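Local coordinates for DNA ligase-like protein Rv0938/MT0965 (Mycobacterium tuberculosis, PDB 2IRY) that probably repairs DNA double-strand breaks by non-homologous end joining with Ku, this chain being its manganese-dependent primase-polymerase domain, at residues A[112-117]-A[239-244]; A[135-140]-A[232-237]; A[169-174]-A[183-188]. One frame throughout, in Å; residues are numbered along the deposited sequence.

Interaction 1: residues A[112-117]-A[239-244]; sequences EVHVPQ and TTIAPY. With DGT (2'-deoxyguanosine-5'-triphosphate), chain D.
Val115 and Thr240 form a hydrogen-bonded antiparallel pair, Val115 N to Thr240 O and Thr240 N to Val115 O both 2.9 Å, and the next pair, His114 with Ile241, is non-hydrogen-bonded, its CA atoms 4.2 Å apart. The ladder is short but continues past that pair, where Ala242 N donates to Val113 O over 2.8 Å in a nearly straight bond (168° at the hydrogen). His114 and Ile241 project from the same face of the sheet. CD1 of Ile241 lies over one face of the imidazole, 3.9 Å from the ring centroid and 19° off its normal, a CH-pi contact. With CG1 anti to the backbone N (chi1 -168°), the Ile241 chain runs back toward strand 112-115, and the same CD1 also packs against CB and CG of Glu112. The ring edge is polar: His114 NE2 donates to Glu112 OE1 at 2.8 Å, close to the ring plane but meeting the carboxylate on its anti side. On the other side, ND1 shares a hydrogen bond with a water, and that water donates to Thr239 O, so both ring nitrogens have partners and rotation of the ring is restrained. Glu112 OE2 in turn forms a salt bridge with Arg247 and accepts from Gly248 N, which holds the carboxylate in place. Val113 CG1 and Val115 CG2 both meet Ala242 CB. The nucleotide approaches the His114 side: C5' of the dGTP comes near the ring edge at CE1, while Thr239 OG1 is 3.0 Å from N7 of the guanine. His114 and Thr239 probably belong to the polymerase substrate site, as in relatives, and the bound nucleotide agrees: the paired strands form one wall of the dNTP pocket in the primase-polymerase domain.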
loop_
_atom_site.group_PDB
_atom_site.type_symbol
_atom_site.label_atom_id
_atom_site.label_comp_id
_atom_site.label_asym_id
_atom_site.label_seq_id
_atom_site.Cartn_x
_atom_site.Cartn_y
_atom_site.Cartn_z
ATOM N N GLU A 112 7.571 -3.362 -5.938
ATOM C CA GLU A 112 6.641 -2.588 -5.110
ATOM C C GLU A 112 5.622 -1.831 -5.955
ATOM O O GLU A 112 5.963 -1.240 -6.968
ATOM C CB GLU A 112 7.388 -1.619 -4.182
ATOM C CG GLU A 112 8.140 -2.288 -3.050
ATOM C CD GLU A 112 8.836 -1.307 -2.111
ATOM O OE1 GLU A 112 8.753 -0.087 -2.373
ATOM O OE2 GLU A 112 9.478 -1.769 -1.115
ATOM N N VAL A 113 4.358 -1.875 -5.511
ATOM C CA VAL A 113 3.267 -1.117 -6.115
ATOM C C VAL A 113 2.794 -0.170 -5.006
ATOM O O VAL A 113 2.535 -0.621 -3.875
ATOM C CB VAL A 113 2.083 -2.032 -6.516
ATOM C CG1 VAL A 113 0.896 -1.197 -6.976
ATOM C CG2 VAL A 113 2.534 -3.123 -7.568
ATOM N N HIS A 114 2.720 1.125 -5.309
ATOM C CA HIS A 114 2.350 2.164 -4.327
ATOM C C HIS A 114 1.138 2.925 -4.893
ATOM O O HIS A 114 1.109 3.188 -6.087
ATOM C CB HIS A 114 3.476 3.167 -4.124
ATOM C CG HIS A 114 4.732 2.599 -3.530
ATOM N ND1 HIS A 114 5.162 2.927 -2.258
ATOM C CD2 HIS A 114 5.668 1.766 -4.044
ATOM C CE1 HIS A 114 6.314 2.323 -2.017
ATOM N NE2 HIS A 114 6.640 1.605 -3.077
ATOM N N VAL A 115 0.127 3.189 -4.067
ATOM C CA VAL A 115 -1.105 3.860 -4.508
ATOM C C VAL A 115 -1.526 4.940 -3.504
ATOM O O VAL A 115 -1.247 4.813 -2.311
ATOM C CB VAL A 115 -2.318 2.866 -4.751
ATOM C CG1 VAL A 115 -1.987 1.879 -5.865
ATOM C CG2 VAL A 115 -2.753 2.131 -3.437
ATOM N N PRO A 116 -2.214 6.001 -3.981
ATOM C CA PRO A 116 -2.816 6.926 -3.028
ATOM C C PRO A 116 -4.168 6.420 -2.516
ATOM O O PRO A 116 -4.631 5.348 -2.924
ATOM C CB PRO A 116 -2.987 8.211 -3.846
ATOM C CG PRO A 116 -3.248 7.668 -5.289
ATOM C CD PRO A 116 -2.416 6.406 -5.394
ATOM N N GLN A 117 -4.798 7.212 -1.648
ATOM C CA GLN A 117 -6.026 6.822 -0.955
ATOM C C GLN A 117 -7.303 7.293 -1.695
ATOM O O GLN A 117 -8.433 7.098 -1.206
ATOM C CB GLN A 117 -5.980 7.300 0.538
ATOM C CG GLN A 117 -4.633 6.944 1.242
ATOM C CD GLN A 117 -4.189 5.524 0.922
ATOM O OE1 GLN A 117 -3.073 5.288 0.405
ATOM N NE2 GLN A 117 -5.075 4.583 1.157
ATOM N N THR A 239 1.780 8.682 -1.888
ATOM C CA THR A 239 1.398 7.275 -2.192
ATOM C C THR A 239 1.901 6.386 -1.078
ATOM O O THR A 239 2.883 6.737 -0.388
ATOM C CB THR A 239 1.971 6.760 -3.544
ATOM O OG1 THR A 239 3.410 6.814 -3.532
ATOM C CG2 THR A 239 1.479 7.577 -4.636
ATOM N N THR A 240 1.242 5.236 -0.904
ATOM C CA THR A 240 1.556 4.298 0.179
ATOM C C THR A 240 1.606 2.901 -0.427
ATOM O O THR A 240 0.794 2.567 -1.304
ATOM C CB THR A 240 0.462 4.403 1.289
ATOM O OG1 THR A 240 0.525 5.717 1.888
ATOM C CG2 THR A 240 0.644 3.346 2.354
ATOM N N ILE A 241 2.561 2.088 0.034
ATOM C CA ILE A 241 2.682 0.695 -0.422
ATOM C C ILE A 241 1.317 -0.010 -0.436
ATOM O O ILE A 241 0.544 0.059 0.548
ATOM C CB ILE A 241 3.713 -0.088 0.458
ATOM C CG1 ILE A 241 4.051 -1.425 -0.206
ATOM C CG2 ILE A 241 3.192 -0.241 1.921
ATOM C CD1 ILE A 241 4.961 -1.232 -1.437
ATOM N N ALA A 242 0.991 -0.651 -1.547
ATOM C CA ALA A 242 -0.324 -1.287 -1.671
ATOM C C ALA A 242 -0.389 -2.540 -0.824
ATOM O O ALA A 242 0.590 -3.270 -0.760
ATOM C CB ALA A 242 -0.627 -1.632 -3.128
ATOM N N PRO A 243 -1.539 -2.778 -0.158
ATOM C CA PRO A 243 -1.718 -4.108 0.460
ATOM C C PRO A 243 -1.407 -5.266 -0.518
ATOM O O PRO A 243 -1.797 -5.217 -1.688
ATOM C CB PRO A 243 -3.201 -4.113 0.834
ATOM C CG PRO A 243 -3.486 -2.614 1.163
ATOM C CD PRO A 243 -2.721 -1.907 0.039
ATOM N N TYR A 244 -0.693 -6.278 -0.026
ATOM C CA TYR A 244 -0.254 -7.478 -0.796
ATOM C C TYR A 244 0.992 -7.217 -1.666
ATOM O O TYR A 244 1.592 -8.172 -2.189
ATOM C CB TYR A 244 -1.373 -8.135 -1.615
ATOM C CG TYR A 244 -2.520 -8.614 -0.767
ATOM C CD1 TYR A 244 -2.406 -9.804 -0.033
ATOM C CD2 TYR A 244 -3.693 -7.860 -0.637
ATOM C CE1 TYR A 244 -3.452 -10.251 0.797
ATOM C CE2 TYR A 244 -4.750 -8.303 0.184
ATOM C CZ TYR A 244 -4.617 -9.496 0.874
ATOM O OH TYR A 244 -5.610 -9.962 1.674
HETATM P PG DGT D . 8.091 1.364 7.400
HETATM O O1G DGT D . 9.413 0.678 7.619
HETATM O O2G DGT D . 8.110 2.803 7.871
HETATM O O3G DGT D . 6.911 0.548 7.884
HETATM O O3B DGT D . 7.899 1.388 5.783
HETATM P PB DGT D . 6.755 2.205 4.966
HETATM O O1B DGT D . 6.251 1.336 3.842
HETATM O O2B DGT D . 5.728 2.818 5.887
HETATM O O3A DGT D . 7.595 3.439 4.322
HETATM P PA DGT D . 8.758 3.216 3.218
HETATM O O1A DGT D . 9.560 4.489 3.070
HETATM O O2A DGT D . 9.518 1.958 3.579
HETATM O "O5'" DGT D . 7.891 2.995 1.858
HETATM C "C5'" DGT D . 7.062 4.033 1.299
HETATM C "C4'" DGT D . 7.581 5.440 1.607
HETATM O "O4'" DGT D . 8.310 5.975 0.498
HETATM C "C3'" DGT D . 6.503 6.446 1.962
HETATM O "O3'" DGT D . 6.416 6.572 3.382
HETATM C "C2'" DGT D . 6.960 7.752 1.337
HETATM C "C1'" DGT D . 8.036 7.362 0.327
HETATM N N9 DGT D . 7.566 7.540 -1.066
HETATM C C8 DGT D . 6.341 7.223 -1.523
HETATM N N7 DGT D . 6.205 7.490 -2.843
HETATM C C5 DGT D . 7.379 7.992 -3.253
HETATM C C6 DGT D . 7.921 8.479 -4.542
HETATM O O6 DGT D . 7.196 8.469 -5.552
HETATM N N1 DGT D . 9.190 8.921 -4.579
HETATM C C2 DGT D . 9.974 8.932 -3.475
HETATM N N2 DGT D . 11.244 9.386 -3.587
HETATM N N3 DGT D . 9.547 8.493 -2.255
HETATM C C4 DGT D . 8.281 8.022 -2.087
HETATM O O HOH W 1 4.993 5.221 -0.896
#

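Interaction 2: residues A[135-140]-A[232-237]; sequences TRLVFD and SQNSGS. With MN (manganese (II) ion), chain C; DGT (2'-deoxyguanosine-5'-triphosphate), chain D.
The flat carboxamide of Asn234 presents its polar end to the backbone of Val138, with Val138 N placed in the plane of the C=O group on a lone pair of OD1, whereas Val138 O stands 33° out of the amide plane. The first bond, Val138 N to Asn234 OD1, is 3.0 Å and nearly straight; the second, Asn234 ND2 to Val138 O, is 2.9 Å but bent to 133°. One amide thus grips both polar atoms of one residue, as a neighbouring strand would. CG of Asn234 lies anti to its carbonyl carbon (chi1 -67°), and from there the amide reaches the strand. Waters extend the grip: one donates to both Arg136 O and Asn234 OD1, and another joins Val138 O to Gln233 N. OD1 therefore accepts two bonds, and ND2 is also bonded to Trp231 O, which helps to fix the turn of the amide. Apolar contact is slight, chiefly Val138 CG1 on Gln233 CB at 3.9 Å, two side chains lying side by side. Farther along the strand, Asp140 binds manganese through OD1 at 2.5 Å, with OD2 a longer 2.7 Å from the ion, which also takes O2G of the dGTP at 2.1 Å and two waters. Asp140 belongs to a DxD pair with Asp142, which is probably a manganese ligand too. The 3-10 turn 232-234 follows strand 227-230, which pairs antiparallel with strand 129-143 at Asp140 and Asp230; strand 180-186 runs beside strand 129-143 as well, and helix 192-209 packs on Leu137, Phe139 and Asn234.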
loop_
_atom_site.group_PDB
_atom_site.type_symbol
_atom_site.label_atom_id
_atom_site.label_comp_id
_atom_site.label_asym_id
_atom_site.label_seq_id
_atom_site.Cartn_x
_atom_site.Cartn_y
_atom_site.Cartn_z
ATOM N N THR A 135 -11.215 7.645 -0.639
ATOM C CA THR A 135 -12.201 6.584 -0.339
ATOM C C THR A 135 -11.919 5.962 1.032
ATOM O O THR A 135 -12.774 5.286 1.637
ATOM C CB THR A 135 -12.189 5.452 -1.364
ATOM O OG1 THR A 135 -10.965 4.722 -1.230
ATOM C CG2 THR A 135 -12.380 6.000 -2.788
ATOM N N ARG A 136 -10.718 6.201 1.516
ATOM C CA ARG A 136 -10.261 5.606 2.785
ATOM C C ARG A 136 -9.175 6.481 3.390
ATOM O O ARG A 136 -8.561 7.277 2.681
ATOM C CB ARG A 136 -9.724 4.180 2.540
ATOM C CG ARG A 136 -8.454 4.099 1.653
ATOM C CD ARG A 136 -8.250 2.710 1.083
ATOM N NE ARG A 136 -6.940 2.660 0.424
ATOM C CZ ARG A 136 -6.587 1.844 -0.574
ATOM N NH1 ARG A 136 -7.434 0.928 -1.086
ATOM N NH2 ARG A 136 -5.344 1.952 -1.061
ATOM N N LEU A 137 -8.986 6.359 4.707
ATOM C CA LEU A 137 -7.850 6.965 5.408
ATOM C C LEU A 137 -6.766 5.924 5.578
ATOM O O LEU A 137 -7.069 4.733 5.695
ATOM C CB LEU A 137 -8.252 7.462 6.808
ATOM C CG LEU A 137 -9.432 8.421 6.957
ATOM C CD1 LEU A 137 -9.624 8.804 8.422
ATOM C CD2 LEU A 137 -9.189 9.658 6.106
ATOM N N VAL A 138 -5.513 6.370 5.564
ATOM C CA VAL A 138 -4.363 5.521 5.964
ATOM C C VAL A 138 -3.556 6.266 7.048
ATOM O O VAL A 138 -3.345 7.485 6.959
ATOM C CB VAL A 138 -3.427 5.118 4.785
ATOM C CG1 VAL A 138 -2.682 6.321 4.236
ATOM C CG2 VAL A 138 -2.441 4.053 5.229
ATOM N N PHE A 139 -3.166 5.523 8.087
ATOM C CA PHE A 139 -2.215 5.990 9.079
ATOM C C PHE A 139 -0.966 5.127 8.972
ATOM O O PHE A 139 -1.060 3.903 8.843
ATOM C CB PHE A 139 -2.810 5.873 10.481
ATOM C CG PHE A 139 -4.001 6.750 10.696
ATOM C CD1 PHE A 139 -3.833 8.036 11.195
ATOM C CD2 PHE A 139 -5.299 6.295 10.389
ATOM C CE1 PHE A 139 -4.959 8.898 11.398
ATOM C CE2 PHE A 139 -6.419 7.146 10.576
ATOM C CZ PHE A 139 -6.241 8.441 11.087
ATOM N N ASP A 140 0.200 5.761 8.997
ATOM C CA ASP A 140 1.432 5.020 8.997
ATOM C C ASP A 140 2.010 5.128 10.401
ATOM O O ASP A 140 2.377 6.214 10.843
ATOM C CB ASP A 140 2.366 5.576 7.935
ATOM C CG ASP A 140 3.700 4.907 7.918
ATOM O OD1 ASP A 140 3.942 3.922 8.654
ATOM O OD2 ASP A 140 4.541 5.394 7.142
ATOM N N SER A 232 0.119 12.114 7.261
ATOM C CA SER A 232 0.418 12.932 6.070
ATOM C C SER A 232 0.277 12.197 4.726
ATOM O O SER A 232 0.259 12.825 3.649
ATOM C CB SER A 232 1.799 13.582 6.209
ATOM O OG SER A 232 2.822 12.632 6.046
ATOM N N GLN A 233 0.198 10.864 4.770
ATOM C CA GLN A 233 0.062 10.042 3.545
ATOM C C GLN A 233 -1.326 10.131 2.918
ATOM O O GLN A 233 -1.579 9.609 1.824
ATOM C CB GLN A 233 0.450 8.571 3.801
ATOM C CG GLN A 233 1.940 8.382 4.040
ATOM C CD GLN A 233 2.754 8.659 2.790
ATOM O OE1 GLN A 233 2.617 7.958 1.782
ATOM N NE2 GLN A 233 3.618 9.667 2.852
ATOM N N ASN A 234 -2.231 10.792 3.617
ATOM C CA ASN A 234 -3.558 11.093 3.099
ATOM C C ASN A 234 -3.567 12.263 2.108
ATOM O O ASN A 234 -4.599 12.513 1.456
ATOM C CB ASN A 234 -4.516 11.365 4.255
ATOM C CG ASN A 234 -4.757 10.139 5.071
ATOM O OD1 ASN A 234 -5.377 9.194 4.604
ATOM N ND2 ASN A 234 -4.231 10.120 6.287
ATOM N N SER A 235 -2.445 12.985 2.016
ATOM C CA SER A 235 -2.265 13.992 0.963
ATOM C C SER A 235 -2.482 13.354 -0.405
ATOM O O SER A 235 -1.992 12.242 -0.678
ATOM C CB SER A 235 -0.861 14.630 1.011
ATOM O OG SER A 235 -0.659 15.493 -0.116
ATOM N N GLY A 236 -3.198 14.060 -1.277
ATOM C CA GLY A 236 -3.494 13.546 -2.609
ATOM C C GLY A 236 -2.245 13.326 -3.462
ATOM O O GLY A 236 -2.271 12.538 -4.424
ATOM N N SER A 237 -1.159 14.029 -3.121
ATOM C CA SER A 237 0.111 13.887 -3.842
ATOM C C SER A 237 0.988 12.780 -3.240
ATOM O O SER A 237 2.057 12.490 -3.786
ATOM C CB SER A 237 0.889 15.218 -3.835
ATOM O OG SER A 237 1.401 15.451 -2.534
HETATM MN MN MN C . 6.395 3.893 8.319
HETATM P PG DGT D . 8.091 1.364 7.400
HETATM O O1G DGT D . 9.413 0.678 7.619
HETATM O O2G DGT D . 8.110 2.803 7.871
HETATM O O3G DGT D . 6.911 0.548 7.884
HETATM O O3B DGT D . 7.899 1.388 5.783
HETATM P PB DGT D . 6.755 2.205 4.966
HETATM O O1B DGT D . 6.251 1.336 3.842
HETATM O O2B DGT D . 5.728 2.818 5.887
HETATM O O3A DGT D . 7.595 3.439 4.322
HETATM P PA DGT D . 8.758 3.216 3.218
HETATM O O1A DGT D . 9.560 4.489 3.070
HETATM O O2A DGT D . 9.518 1.958 3.579
HETATM O "O5'" DGT D . 7.891 2.995 1.858
HETATM C "C5'" DGT D . 7.062 4.033 1.299
HETATM C "C4'" DGT D . 7.581 5.440 1.607
HETATM O "O4'" DGT D . 8.310 5.975 0.498
HETATM C "C3'" DGT D . 6.503 6.446 1.962
HETATM O "O3'" DGT D . 6.416 6.572 3.382
HETATM C "C2'" DGT D . 6.960 7.752 1.337
HETATM C "C1'" DGT D . 8.036 7.362 0.327
HETATM N N9 DGT D . 7.566 7.540 -1.066
HETATM C C8 DGT D . 6.341 7.223 -1.523
HETATM N N7 DGT D . 6.205 7.490 -2.843
HETATM C C5 DGT D . 7.379 7.992 -3.253
HETATM C C6 DGT D . 7.921 8.479 -4.542
HETATM O O6 DGT D . 7.196 8.469 -5.552
HETATM N N1 DGT D . 9.190 8.921 -4.579
HETATM C C2 DGT D . 9.974 8.932 -3.475
HETATM N N2 DGT D . 11.244 9.386 -3.587
HETATM N N3 DGT D . 9.547 8.493 -2.255
HETATM C C4 DGT D . 8.281 8.022 -2.087
HETATM O O HOH W 2 -7.154 9.639 2.503
HETATM O O HOH W 3 -0.936 8.882 6.608
HETATM O O HOH W 4 6.927 5.200 6.637
HETATM O O HOH W 5 5.243 1.842 9.006
#

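Interaction 3: residues A[169-174]-A[183-188]; sequences VTFPVT and YTPLDE
Val169 O accepts the hydroxyl of Thr184, OG1 to O 2.8 Å, and the CA of Thr184 approaches the same oxygen at 3.3 Å in a CA-H...O contact. The hydroxyl comes from above the carbonyl plane, 39° out of it, instead of along a lone pair. Its position follows from chi1 of 171°: OG1 lies anti to the backbone N of Thr184, which turns it to the carbonyl of the facing segment. Main-chain bonding between the two segments is at Phe171 and Tyr183, an antiparallel hydrogen-bonded pair. Phe171 N donates to Tyr183 O at 2.8 Å, nearly in line with the C=O bond, and Tyr183 N returns a bond to Phe171 O (3.0 Å) that is straighter at the hydrogen. These are the two arms of a beta hairpin, strands 171-174 and 180-186, and their short axes run 142° apart, well twisted from antiparallel. The connection 175-179 and the start of strand 180-186 probably bind substrate; there Ser175 OG, Lys178 N and His181 NE2 are hydrogen-bonded to the dGTP. Phe171 and Tyr183 share one face of the sheet, but each ring has a different neighbour. The Phe171 ring turns its edge to Pro185, CE2 to CD 3.6 Å, the two side chains crossing at about a right angle. Pro185 also meets Val169, whose CG1 is 3.9 Å from its CD, so the proline ring touches both residues. At the other end, CG2 of Val173 rests against the edge of the Tyr183 ring, 3.7 Å from CD2. Tyr183 also packs on Arg136 and Val138 of strand 129-143. At the more exposed end, a water accepts from Val169 N and donates to Pro185 O, bridging Val169 to strand 180-186 beyond the last direct bond.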
loop_
_atom_site.group_PDB
_atom_site.type_symbol
_atom_site.label_atom_id
_atom_site.label_comp_id
_atom_site.label_asym_id
_atom_site.label_seq_id
_atom_site.Cartn_x
_atom_site.Cartn_y
_atom_site.Cartn_z
ATOM N N VAL A 169 -14.514 1.718 10.919
ATOM C CA VAL A 169 -13.812 0.453 11.149
ATOM C C VAL A 169 -12.366 0.552 10.661
ATOM O O VAL A 169 -12.085 1.203 9.643
ATOM C CB VAL A 169 -14.553 -0.741 10.461
ATOM C CG1 VAL A 169 -14.563 -0.601 8.935
ATOM C CG2 VAL A 169 -13.960 -2.071 10.873
ATOM N N THR A 170 -11.461 -0.119 11.368
ATOM C CA THR A 170 -10.033 -0.017 11.074
ATOM C C THR A 170 -9.418 -1.382 10.755
ATOM O O THR A 170 -9.723 -2.372 11.408
ATOM C CB THR A 170 -9.278 0.683 12.250
ATOM O OG1 THR A 170 -9.969 1.889 12.595
ATOM C CG2 THR A 170 -7.849 1.035 11.854
ATOM N N PHE A 171 -8.546 -1.407 9.748
ATOM C CA PHE A 171 -7.921 -2.643 9.274
ATOM C C PHE A 171 -6.400 -2.529 9.351
ATOM O O PHE A 171 -5.800 -1.647 8.704
ATOM C CB PHE A 171 -8.316 -2.946 7.816
ATOM C CG PHE A 171 -9.796 -3.107 7.601
ATOM C CD1 PHE A 171 -10.383 -4.370 7.632
ATOM C CD2 PHE A 171 -10.596 -1.995 7.351
ATOM C CE1 PHE A 171 -11.782 -4.527 7.421
ATOM C CE2 PHE A 171 -11.973 -2.135 7.148
ATOM C CZ PHE A 171 -12.571 -3.399 7.184
ATOM N N PRO A 172 -5.758 -3.426 10.116
ATOM C CA PRO A 172 -4.292 -3.321 10.184
ATOM C C PRO A 172 -3.536 -4.093 9.093
ATOM O O PRO A 172 -3.924 -5.197 8.720
ATOM C CB PRO A 172 -3.974 -3.921 11.562
ATOM C CG PRO A 172 -5.073 -4.937 11.790
ATOM C CD PRO A 172 -6.284 -4.489 11.008
ATOM N N VAL A 173 -2.436 -3.520 8.631
ATOM C CA VAL A 173 -1.617 -4.143 7.601
ATOM C C VAL A 173 -0.163 -3.895 8.026
ATOM O O VAL A 173 0.304 -2.761 7.968
ATOM C CB VAL A 173 -1.862 -3.484 6.187
ATOM C CG1 VAL A 173 -0.954 -4.083 5.126
ATOM C CG2 VAL A 173 -3.326 -3.572 5.732
ATOM N N THR A 174 0.571 -4.939 8.399
ATOM C CA THR A 174 2.008 -4.760 8.670
ATOM C C THR A 174 2.684 -4.417 7.339
ATOM O O THR A 174 2.420 -5.062 6.331
ATOM C CB THR A 174 2.652 -6.005 9.349
ATOM O OG1 THR A 174 2.254 -7.219 8.672
ATOM C CG2 THR A 174 2.208 -6.071 10.838
ATOM N N TYR A 183 -5.809 1.203 7.791
ATOM C CA TYR A 183 -6.739 1.708 6.783
ATOM C C TYR A 183 -8.160 1.737 7.340
ATOM O O TYR A 183 -8.569 0.819 8.051
ATOM C CB TYR A 183 -6.748 0.783 5.562
ATOM C CG TYR A 183 -5.494 0.832 4.716
ATOM C CD1 TYR A 183 -5.329 1.808 3.714
ATOM C CD2 TYR A 183 -4.472 -0.120 4.900
ATOM C CE1 TYR A 183 -4.166 1.838 2.933
ATOM C CE2 TYR A 183 -3.306 -0.107 4.112
ATOM C CZ TYR A 183 -3.160 0.875 3.135
ATOM O OH TYR A 183 -2.007 0.907 2.372
ATOM N N THR A 184 -8.917 2.756 6.973
ATOM C CA THR A 184 -10.325 2.819 7.360
ATOM C C THR A 184 -11.141 3.374 6.189
ATOM O O THR A 184 -10.825 4.443 5.678
ATOM C CB THR A 184 -10.534 3.658 8.637
ATOM O OG1 THR A 184 -11.939 3.859 8.856
ATOM C CG2 THR A 184 -9.875 4.978 8.538
ATOM N N PRO A 185 -12.158 2.618 5.740
ATOM C CA PRO A 185 -12.987 3.110 4.648
ATOM C C PRO A 185 -13.921 4.211 5.127
ATOM O O PRO A 185 -14.512 4.121 6.217
ATOM C CB PRO A 185 -13.765 1.862 4.202
ATOM C CG PRO A 185 -13.818 1.002 5.415
ATOM C CD PRO A 185 -12.546 1.258 6.162
ATOM N N LEU A 186 -14.026 5.264 4.330
ATOM C CA LEU A 186 -14.904 6.387 4.652
ATOM C C LEU A 186 -16.371 6.103 4.301
ATOM O O LEU A 186 -16.675 5.598 3.216
ATOM C CB LEU A 186 -14.413 7.654 3.940
ATOM C CG LEU A 186 -13.047 8.189 4.405
ATOM C CD1 LEU A 186 -12.474 9.214 3.424
ATOM C CD2 LEU A 186 -13.090 8.756 5.836
ATOM N N ASP A 187 -17.269 6.427 5.232
ATOM C CA ASP A 187 -18.725 6.362 4.983
ATOM C C ASP A 187 -19.141 7.309 3.859
ATOM O O ASP A 187 -19.951 6.946 2.997
ATOM C CB ASP A 187 -19.520 6.662 6.265
ATOM C CG ASP A 187 -19.701 5.437 7.145
ATOM O OD1 ASP A 187 -19.031 4.412 6.890
ATOM O OD2 ASP A 187 -20.536 5.498 8.072
ATOM N N GLU A 188 -18.609 8.532 3.899
ATOM C CA GLU A 188 -18.761 9.481 2.794
ATOM C C GLU A 188 -17.358 9.871 2.328
ATOM O O GLU A 188 -16.588 10.456 3.102
ATOM C CB GLU A 188 -19.505 10.756 3.210
ATOM C CG GLU A 188 -20.521 10.642 4.340
ATOM C CD GLU A 188 -20.296 11.720 5.395
ATOM O OE1 GLU A 188 -21.280 12.345 5.858
ATOM O OE2 GLU A 188 -19.116 11.953 5.751
HETATM O O HOH W 6 -15.395 2.520 8.189
#

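How the interactions relate
All three contacts lie within the primase-polymerase domain. Along the chain, the segments run 112-117, 135-140, 169-174, 183-188, 232-237 and 239-244, so interaction 3 is enclosed by interaction 2 and both by interaction 1. Centres of interactions 1 and 2 are about 11 Å apart, as are those of 2 and 3; 1 and 3 lie about 14 Å apart. Strand 129-143 of interaction 2 and strands 171-174 and 180-186 of interaction 3 lie in one mixed sheet, where Leu137 N is 2.8 Å from Thr184 O, whereas interaction 1 belongs to a separate antiparallel sheet. Tyr183 bridges them, packing on Gln117, Thr240 and Val138. The dGTP touches interactions 1 and 2, so the two sheets together frame the nucleotide and metal site.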